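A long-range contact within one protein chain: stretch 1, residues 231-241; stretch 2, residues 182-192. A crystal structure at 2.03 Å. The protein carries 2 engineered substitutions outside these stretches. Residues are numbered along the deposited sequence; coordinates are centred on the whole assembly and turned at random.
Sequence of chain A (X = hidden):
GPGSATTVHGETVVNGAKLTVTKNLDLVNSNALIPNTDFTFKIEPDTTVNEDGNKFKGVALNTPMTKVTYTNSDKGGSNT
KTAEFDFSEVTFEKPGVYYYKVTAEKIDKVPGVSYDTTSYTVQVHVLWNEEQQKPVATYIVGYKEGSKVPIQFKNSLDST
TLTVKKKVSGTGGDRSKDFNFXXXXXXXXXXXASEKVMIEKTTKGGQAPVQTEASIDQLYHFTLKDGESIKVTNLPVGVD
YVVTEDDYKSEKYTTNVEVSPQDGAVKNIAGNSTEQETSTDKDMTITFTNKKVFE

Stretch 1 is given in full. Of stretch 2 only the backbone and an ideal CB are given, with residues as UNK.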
ATOM      1  N   LYS A 231       1.292   8.763 -19.772  1.00 22.63           N
ATOM      2  CA  LYS A 231       0.533   8.285 -18.635  1.00 23.12           C
ATOM      3  C   LYS A 231       1.534   7.667 -17.641  1.00 23.09           C
ATOM      4  O   LYS A 231       2.238   6.703 -17.973  1.00 22.39           O
ATOM      5  CB  LYS A 231      -0.495   7.236 -19.068  1.00 22.99           C
ATOM      6  CG  LYS A 231      -1.519   6.883 -17.947  1.00 25.75           C
ATOM      7  CD  LYS A 231      -2.229   5.570 -18.187  1.00 29.38           C
ATOM      8  CE  LYS A 231      -3.091   5.598 -19.418  1.00 34.75           C
ATOM      9  NZ  LYS A 231      -4.061   4.452 -19.432  1.00 35.10           N
ATOM     10  N   VAL A 232       1.602   8.258 -16.455  1.00 22.59           N
ATOM     11  CA  VAL A 232       2.309   7.674 -15.332  1.00 23.50           C
ATOM     12  C   VAL A 232       1.368   6.555 -14.835  1.00 23.44           C
ATOM     13  O   VAL A 232       0.284   6.830 -14.321  1.00 22.92           O
ATOM     14  CB  VAL A 232       2.564   8.734 -14.250  1.00 23.08           C
ATOM     15  CG1 VAL A 232       3.358   8.141 -13.057  1.00 24.60           C
ATOM     16  CG2 VAL A 232       3.311   9.907 -14.830  1.00 24.21           C
ATOM     17  N   THR A 233       1.747   5.306 -15.073  1.00 23.54           N
ATOM     18  CA  THR A 233       0.822   4.190 -14.851  1.00 24.27           C
ATOM     19  C   THR A 233       0.782   3.651 -13.412  1.00 24.02           C
ATOM     20  O   THR A 233      -0.144   2.920 -13.060  1.00 24.05           O
ATOM     21  CB  THR A 233       1.114   3.003 -15.794  1.00 24.36           C
ATOM     22  OG1 THR A 233       2.421   2.473 -15.513  1.00 26.44           O
ATOM     23  CG2 THR A 233       1.063   3.450 -17.224  1.00 24.65           C
ATOM     24  N   ASN A 234       1.774   4.002 -12.600  1.00 23.66           N
ATOM     25  CA  ASN A 234       1.812   3.562 -11.184  1.00 23.51           C
ATOM     26  C   ASN A 234       2.127   4.712 -10.226  1.00 24.00           C
ATOM     27  O   ASN A 234       2.955   4.583  -9.340  1.00 24.61           O
ATOM     28  CB  ASN A 234       2.772   2.377 -10.993  1.00 22.99           C
ATOM     29  CG  ASN A 234       4.223   2.711 -11.320  1.00 24.23           C
ATOM     30  OD1 ASN A 234       4.515   3.719 -11.957  1.00 24.61           O
ATOM     31  ND2 ASN A 234       5.151   1.845 -10.869  1.00 22.88           N
ATOM     32  N   LEU A 235       1.501   5.869 -10.443  1.00 24.19           N
ATOM     33  CA  LEU A 235       1.684   7.013  -9.550  1.00 23.85           C
ATOM     34  C   LEU A 235       1.117   6.687  -8.164  1.00 24.09           C
ATOM     35  O   LEU A 235      -0.055   6.363  -8.043  1.00 23.70           O
ATOM     36  CB  LEU A 235       0.962   8.238 -10.117  1.00 23.81           C
ATOM     37  CG  LEU A 235       1.078   9.559  -9.347  1.00 24.38           C
ATOM     38  CD1 LEU A 235       2.502  10.050  -9.328  1.00 24.64           C
ATOM     39  CD2 LEU A 235       0.162  10.600  -9.978  1.00 25.46           C
ATOM     40  N   PRO A 236       1.950   6.770  -7.109  1.00 24.39           N
ATOM     41  CA  PRO A 236       1.324   6.507  -5.816  1.00 24.40           C
ATOM     42  C   PRO A 236       0.352   7.597  -5.359  1.00 24.20           C
ATOM     43  O   PRO A 236       0.474   8.768  -5.752  1.00 23.53           O
ATOM     44  CB  PRO A 236       2.513   6.394  -4.848  1.00 24.04           C
ATOM     45  CG  PRO A 236       3.741   6.251  -5.714  1.00 25.04           C
ATOM     46  CD  PRO A 236       3.412   6.930  -7.011  1.00 24.21           C
ATOM     47  N   VAL A 237      -0.600   7.206  -4.506  1.00 23.81           N
ATOM     48  CA  VAL A 237      -1.483   8.159  -3.843  1.00 23.40           C
ATOM     49  C   VAL A 237      -0.706   9.011  -2.838  1.00 23.51           C
ATOM     50  O   VAL A 237       0.213   8.518  -2.169  1.00 23.14           O
ATOM     51  CB  VAL A 237      -2.650   7.423  -3.101  1.00 23.59           C
ATOM     52  CG1 VAL A 237      -3.587   8.434  -2.422  1.00 24.72           C
ATOM     53  CG2 VAL A 237      -3.459   6.576  -4.067  1.00 23.99           C
ATOM     54  N   GLY A 238      -1.075  10.284  -2.723  1.00 23.55           N
ATOM     55  CA  GLY A 238      -0.440  11.193  -1.765  1.00 24.37           C
ATOM     56  C   GLY A 238       0.830  11.902  -2.232  1.00 24.68           C
ATOM     57  O   GLY A 238       1.525  12.525  -1.427  1.00 24.71           O
ATOM     58  N   VAL A 239       1.119  11.839  -3.532  1.00 25.62           N
ATOM     59  CA  VAL A 239       2.345  12.425  -4.084  1.00 25.32           C
ATOM     60  C   VAL A 239       2.063  13.755  -4.760  1.00 26.03           C
ATOM     61  O   VAL A 239       1.164  13.862  -5.613  1.00 27.06           O
ATOM     62  CB  VAL A 239       3.074  11.461  -5.056  1.00 25.44           C
ATOM     63  CG1 VAL A 239       4.170  12.200  -5.866  1.00 23.90           C
ATOM     64  CG2 VAL A 239       3.715  10.297  -4.285  1.00 26.84           C
ATOM     65  N   ASP A 240       2.819  14.776  -4.376  1.00 25.88           N
ATOM     66  CA  ASP A 240       2.706  16.082  -5.039  1.00 26.48           C
ATOM     67  C   ASP A 240       3.394  16.069  -6.384  1.00 25.98           C
ATOM     68  O   ASP A 240       4.394  15.368  -6.574  1.00 25.98           O
ATOM     69  CB  ASP A 240       3.294  17.201  -4.181  1.00 26.63           C
ATOM     70  CG  ASP A 240       2.533  17.398  -2.896  1.00 27.61           C
ATOM     71  OD1 ASP A 240       1.534  16.693  -2.677  1.00 28.25           O
ATOM     72  OD2 ASP A 240       2.934  18.255  -2.097  1.00 32.00           O
ATOM     73  N   TYR A 241       2.863  16.849  -7.320  1.00 26.39           N
ATOM     74  CA  TYR A 241       3.491  16.960  -8.624  1.00 26.19           C
ATOM     75  C   TYR A 241       3.120  18.263  -9.333  1.00 26.82           C
ATOM     76  O   TYR A 241       2.133  18.912  -8.994  1.00 26.68           O
ATOM     77  CB  TYR A 241       3.176  15.728  -9.494  1.00 25.46           C
ATOM     78  CG  TYR A 241       1.723  15.598  -9.878  1.00 27.19           C
ATOM     79  CD1 TYR A 241       1.225  16.236 -11.018  1.00 26.01           C
ATOM     80  CD2 TYR A 241       0.841  14.840  -9.098  1.00 25.81           C
ATOM     81  CE1 TYR A 241      -0.119  16.134 -11.365  1.00 27.48           C
ATOM     82  CE2 TYR A 241      -0.487  14.729  -9.427  1.00 27.21           C
ATOM     83  CZ  TYR A 241      -0.967  15.376 -10.569  1.00 28.66           C
ATOM     84  OH  TYR A 241      -2.289  15.260 -10.911  1.00 27.01           O
ATOM     85  N   UNK A 182       7.769  19.333 -18.903  1.00 26.17           N
ATOM     86  CA  UNK A 182       8.480  18.790 -17.744  1.00 25.63           C
ATOM     87  C   UNK A 182       7.475  18.271 -16.714  1.00 25.33           C
ATOM     88  O   UNK A 182       6.416  18.875 -16.521  1.00 24.30           O
ATOM     89  CB  UNK A 182       9.388  19.851 -17.119  1.00 25.63           C
ATOM     90  N   UNK A 183       7.787  17.127 -16.100  1.00 25.09           N
ATOM     91  CA  UNK A 183       6.997  16.577 -15.006  1.00 25.17           C
ATOM     92  C   UNK A 183       7.947  16.369 -13.835  1.00 25.58           C
ATOM     93  O   UNK A 183       9.000  15.740 -13.990  1.00 25.80           O
ATOM     94  CB  UNK A 183       6.300  15.275 -15.405  1.00 25.17           C
ATOM     95  N   UNK A 184       7.569  16.896 -12.678  1.00 25.87           N
ATOM     96  CA  UNK A 184       8.308  16.648 -11.437  1.00 26.45           C
ATOM     97  C   UNK A 184       7.363  16.086 -10.387  1.00 26.41           C
ATOM     98  O   UNK A 184       6.359  16.707 -10.050  1.00 25.58           O
ATOM     99  CB  UNK A 184       8.974  17.928 -10.929  1.00 26.45           C
ATOM    100  N   UNK A 185       7.678  14.878  -9.929  1.00 27.12           N
ATOM    101  CA  UNK A 185       7.054  14.280  -8.761  1.00 27.70           C
ATOM    102  C   UNK A 185       7.956  14.532  -7.535  1.00 28.27           C
ATOM    103  O   UNK A 185       9.184  14.412  -7.619  1.00 28.06           O
ATOM    104  CB  UNK A 185       6.817  12.784  -8.977  1.00 27.70           C
ATOM    105  N   UNK A 186       7.340  14.896  -6.407  1.00 28.70           N
ATOM    106  CA  UNK A 186       8.074  15.301  -5.205  1.00 28.81           C
ATOM    107  C   UNK A 186       8.127  14.176  -4.178  1.00 28.46           C
ATOM    108  O   UNK A 186       7.129  13.499  -3.931  1.00 27.42           O
ATOM    109  CB  UNK A 186       7.431  16.543  -4.583  1.00 28.81           C
ATOM    110  N   UNK A 187       9.301  13.993  -3.580  1.00 28.45           N
ATOM    111  CA  UNK A 187       9.480  13.002  -2.522  1.00 28.86           C
ATOM    112  C   UNK A 187       8.637  13.340  -1.294  1.00 28.93           C
ATOM    113  O   UNK A 187       8.346  14.504  -1.023  1.00 28.74           O
ATOM    114  CB  UNK A 187      10.956  12.904  -2.133  1.00 28.86           C
ATOM    115  N   UNK A 188       8.229  12.307  -0.571  1.00 29.12           N
ATOM    116  CA  UNK A 188       7.688  12.462   0.778  1.00 29.36           C
ATOM    117  C   UNK A 188       8.196  11.305   1.644  1.00 29.36           C
ATOM    118  O   UNK A 188       8.996  10.496   1.173  1.00 29.61           O
ATOM    119  CB  UNK A 188       6.159  12.502   0.758  1.00 29.36           C
ATOM    120  N   UNK A 189       7.721  11.205   2.885  1.00 29.65           N
ATOM    121  CA  UNK A 189       8.169  10.137   3.790  1.00 29.27           C
ATOM    122  C   UNK A 189       7.857   8.729   3.255  1.00 28.58           C
ATOM    123  O   UNK A 189       8.591   7.793   3.532  1.00 28.83           O
ATOM    124  CB  UNK A 189       7.514  10.317   5.161  1.00 29.27           C
ATOM    125  N   UNK A 190       6.777   8.592   2.484  1.00 27.42           N
ATOM    126  CA  UNK A 190       6.337   7.301   1.964  1.00 27.06           C
ATOM    127  C   UNK A 190       7.087   6.824   0.717  1.00 26.92           C
ATOM    128  O   UNK A 190       7.201   5.612   0.468  1.00 26.59           O
ATOM    129  CB  UNK A 190       4.842   7.375   1.647  1.00 27.06           C
ATOM    130  N   UNK A 191       7.610   7.775  -0.056  1.00 26.54           N
ATOM    131  CA  UNK A 191       8.252   7.487  -1.330  1.00 26.75           C
ATOM    132  C   UNK A 191       9.442   8.426  -1.518  1.00 27.29           C
ATOM    133  O   UNK A 191       9.268   9.635  -1.690  1.00 26.75           O
ATOM    134  CB  UNK A 191       7.259   7.627  -2.486  1.00 26.75           C
ATOM    135  N   UNK A 192      10.649   7.869  -1.470  1.00 27.96           N
ATOM    136  CA  UNK A 192      11.863   8.679  -1.378  1.00 29.17           C
ATOM    137  C   UNK A 192      12.368   9.107  -2.733  1.00 28.78           C
ATOM    138  O   UNK A 192      11.982   8.542  -3.758  1.00 28.91           O
ATOM    139  CB  UNK A 192      12.962   7.908  -0.644  1.00 29.17           C
TER

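Position 182 lies beyond reach of stretch 1, and its phi/psi of -126/140 is ordinary strand geometry open to almost any residue. The deposited residue is G182.

Position 183 is also a strand position (-125/128). Its CB points sideways with nothing of stretch 1 within 5.5 Å, so a small side chain would leave V232 and Y241 untouched, while a longer apolar one could reach them. It is L183, whose end comes nearer than its CB: CD2 lies 3.8 Å from V232 CG2, and CD1 lies 4.5 Å from Y241 CB.

At 184 the CB points sideways, with nothing of stretch 1 within 5.5 Å of it, and strand angles of -125/120 suit beta-branched residues among others. The contact here belongs to the backbone, which any residue would supply. The deposited T184 places its O 3.2 Å from Y241 CA, a CA-H...O contact with an angle of 130° at the hydrogen.

Position 185 pairs with Y241 as an antiparallel, non-hydrogen-bonded bridge, CA to CA 4.5 Å, with both side chains on the same face of the sheet. The ideal CB is 4.1 Å from V239 CG1 and 4.7 Å from Y241 CB, and the side chains nearby, V239, L235 and the CB of Y241, offer apolar surface. Leucine, isoleucine, valine or methionine would all be reasonable. It is L185, with CD2 3.7 Å from both L235 CD1 and Y241 CB.

At 186 the backbone is engaged: the N donates to D240 O at 3.0 Å with an angle of 164°, which excludes proline. The CB points sideways, 3.8 Å from D240 O, and a long, flexible chain could run along the neighbouring backbone. K186 does this, bringing its CD to 3.9 Å from Y241 CA; its NZ is bonded elsewhere in the structure. Water 1 donates to K186 O (2.6 Å) and accepts from D240 N (2.9 Å).

Position 187 points away, so stretch 1 sets no requirement; it is A187.

Position 188 points toward stretch 1, where the carbonyls of V237 and G238 offer acceptors. Its ideal CB is 5.1 Å from G238 O, so a side chain carrying a donor well beyond CB, asparagine or perhaps glutamine, is favoured. In N188, ND2 lies 3.1 Å from G238 O and donates to water 2 (3.1 Å), which donates to V237 O (2.8 Å). Its OD1 accepts weak bonds from the N atoms of 190 and 191, at 2.9 and 3.0 Å.

Position 189 is out of reach; it is Q189. Position 190 points toward stretch 1 but has nothing within 5.5 Å of its CB, so many residues would fit; Y190 makes no contact.

Position 191 points toward stretch 1, its CB 5.0 Å from P236 CG and 4.8 Å from V239 CG2. A large apolar or aromatic residue suits it. Y191 lays one ring face against P236, with P236 CB 3.7 Å from the centroid of the Y191 ring and 23° off its normal; water 3 joins Y191 OH (2.7 Å) to V237 O (2.9 Å).

Position 192 is out of reach; it is K192.

Stretch 2, residues 182-192: GLTLKANQYYK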
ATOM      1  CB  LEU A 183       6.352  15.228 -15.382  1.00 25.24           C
ATOM      2  CG  LEU A 183       5.911  14.274 -14.243  1.00 25.39           C
ATOM      3  CD1 LEU A 183       4.584  14.746 -13.636  1.00 24.06           C
ATOM      4  CD2 LEU A 183       5.748  12.881 -14.811  1.00 24.86           C
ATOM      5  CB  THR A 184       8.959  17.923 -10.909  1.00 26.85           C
ATOM      6  OG1 THR A 184       9.672  18.552 -11.973  1.00 27.91           O
ATOM      7  CG2 THR A 184       9.922  17.612  -9.754  1.00 27.42           C
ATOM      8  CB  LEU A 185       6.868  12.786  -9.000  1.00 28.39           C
ATOM      9  CG  LEU A 185       6.332  12.347 -10.370  1.00 28.76           C
ATOM     10  CD1 LEU A 185       6.571  10.880 -10.552  1.00 32.12           C
ATOM     11  CD2 LEU A 185       4.870  12.665 -10.553  1.00 28.90           C
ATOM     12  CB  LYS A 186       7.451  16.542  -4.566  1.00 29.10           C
ATOM     13  CG  LYS A 186       7.595  17.832  -5.383  1.00 32.66           C
ATOM     14  CD  LYS A 186       6.699  17.840  -6.610  1.00 36.97           C
ATOM     15  CE  LYS A 186       7.114  18.916  -7.593  1.00 38.62           C
ATOM     16  NZ  LYS A 186       7.020  20.276  -6.977  1.00 40.95           N
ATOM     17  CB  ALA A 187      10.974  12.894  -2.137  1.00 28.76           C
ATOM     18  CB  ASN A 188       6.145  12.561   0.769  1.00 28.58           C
ATOM     19  CG  ASN A 188       5.477  11.395   0.083  1.00 28.32           C
ATOM     20  OD1 ASN A 188       5.903  10.247   0.208  1.00 26.42           O
ATOM     21  ND2 ASN A 188       4.402  11.686  -0.659  1.00 26.94           N
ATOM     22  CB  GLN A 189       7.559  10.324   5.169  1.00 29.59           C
ATOM     23  CG  GLN A 189       6.045  10.119   5.192  1.00 31.56           C
ATOM     24  CD  GLN A 189       5.463  10.339   6.564  1.00 34.77           C
ATOM     25  OE1 GLN A 189       5.060  11.456   6.902  1.00 36.75           O
ATOM     26  NE2 GLN A 189       5.428   9.281   7.373  1.00 33.66           N
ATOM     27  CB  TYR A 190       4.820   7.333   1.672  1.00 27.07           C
ATOM     28  CG  TYR A 190       3.980   7.781   2.855  1.00 28.25           C
ATOM     29  CD1 TYR A 190       3.863   6.989   4.001  1.00 26.76           C
ATOM     30  CD2 TYR A 190       3.311   8.999   2.829  1.00 29.34           C
ATOM     31  CE1 TYR A 190       3.096   7.410   5.085  1.00 27.73           C
ATOM     32  CE2 TYR A 190       2.538   9.430   3.903  1.00 28.27           C
ATOM     33  CZ  TYR A 190       2.434   8.629   5.027  1.00 29.11           C
ATOM     34  OH  TYR A 190       1.658   9.073   6.075  1.00 27.50           O
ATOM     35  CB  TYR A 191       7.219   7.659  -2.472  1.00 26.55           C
ATOM     36  CG  TYR A 191       6.003   6.789  -2.271  1.00 25.62           C
ATOM     37  CD1 TYR A 191       6.069   5.410  -2.487  1.00 24.97           C
ATOM     38  CD2 TYR A 191       4.796   7.336  -1.836  1.00 23.45           C
ATOM     39  CE1 TYR A 191       4.950   4.593  -2.263  1.00 24.85           C
ATOM     40  CE2 TYR A 191       3.695   6.538  -1.610  1.00 25.86           C
ATOM     41  CZ  TYR A 191       3.778   5.169  -1.829  1.00 24.78           C
ATOM     42  OH  TYR A 191       2.682   4.379  -1.631  1.00 25.17           O
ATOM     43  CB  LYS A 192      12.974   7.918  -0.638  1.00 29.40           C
ATOM     44  CG  LYS A 192      12.645   7.586   0.818  1.00 33.50           C
ATOM     45  CD  LYS A 192      12.704   8.821   1.722  1.00 38.54           C
ATOM     46  CE  LYS A 192      12.691   8.410   3.204  1.00 41.58           C
ATOM     47  NZ  LYS A 192      12.971   9.567   4.121  1.00 42.70           N
TER
HETATM   48  O   HOH W   1       5.033  14.211  -2.544  1.00 22.56           O
HETATM   49  O   HOH W   2       2.383   9.320  -0.574  1.00 27.47           O
HETATM   50  O   HOH W   3       0.334   5.677  -1.393  1.00 30.29           O
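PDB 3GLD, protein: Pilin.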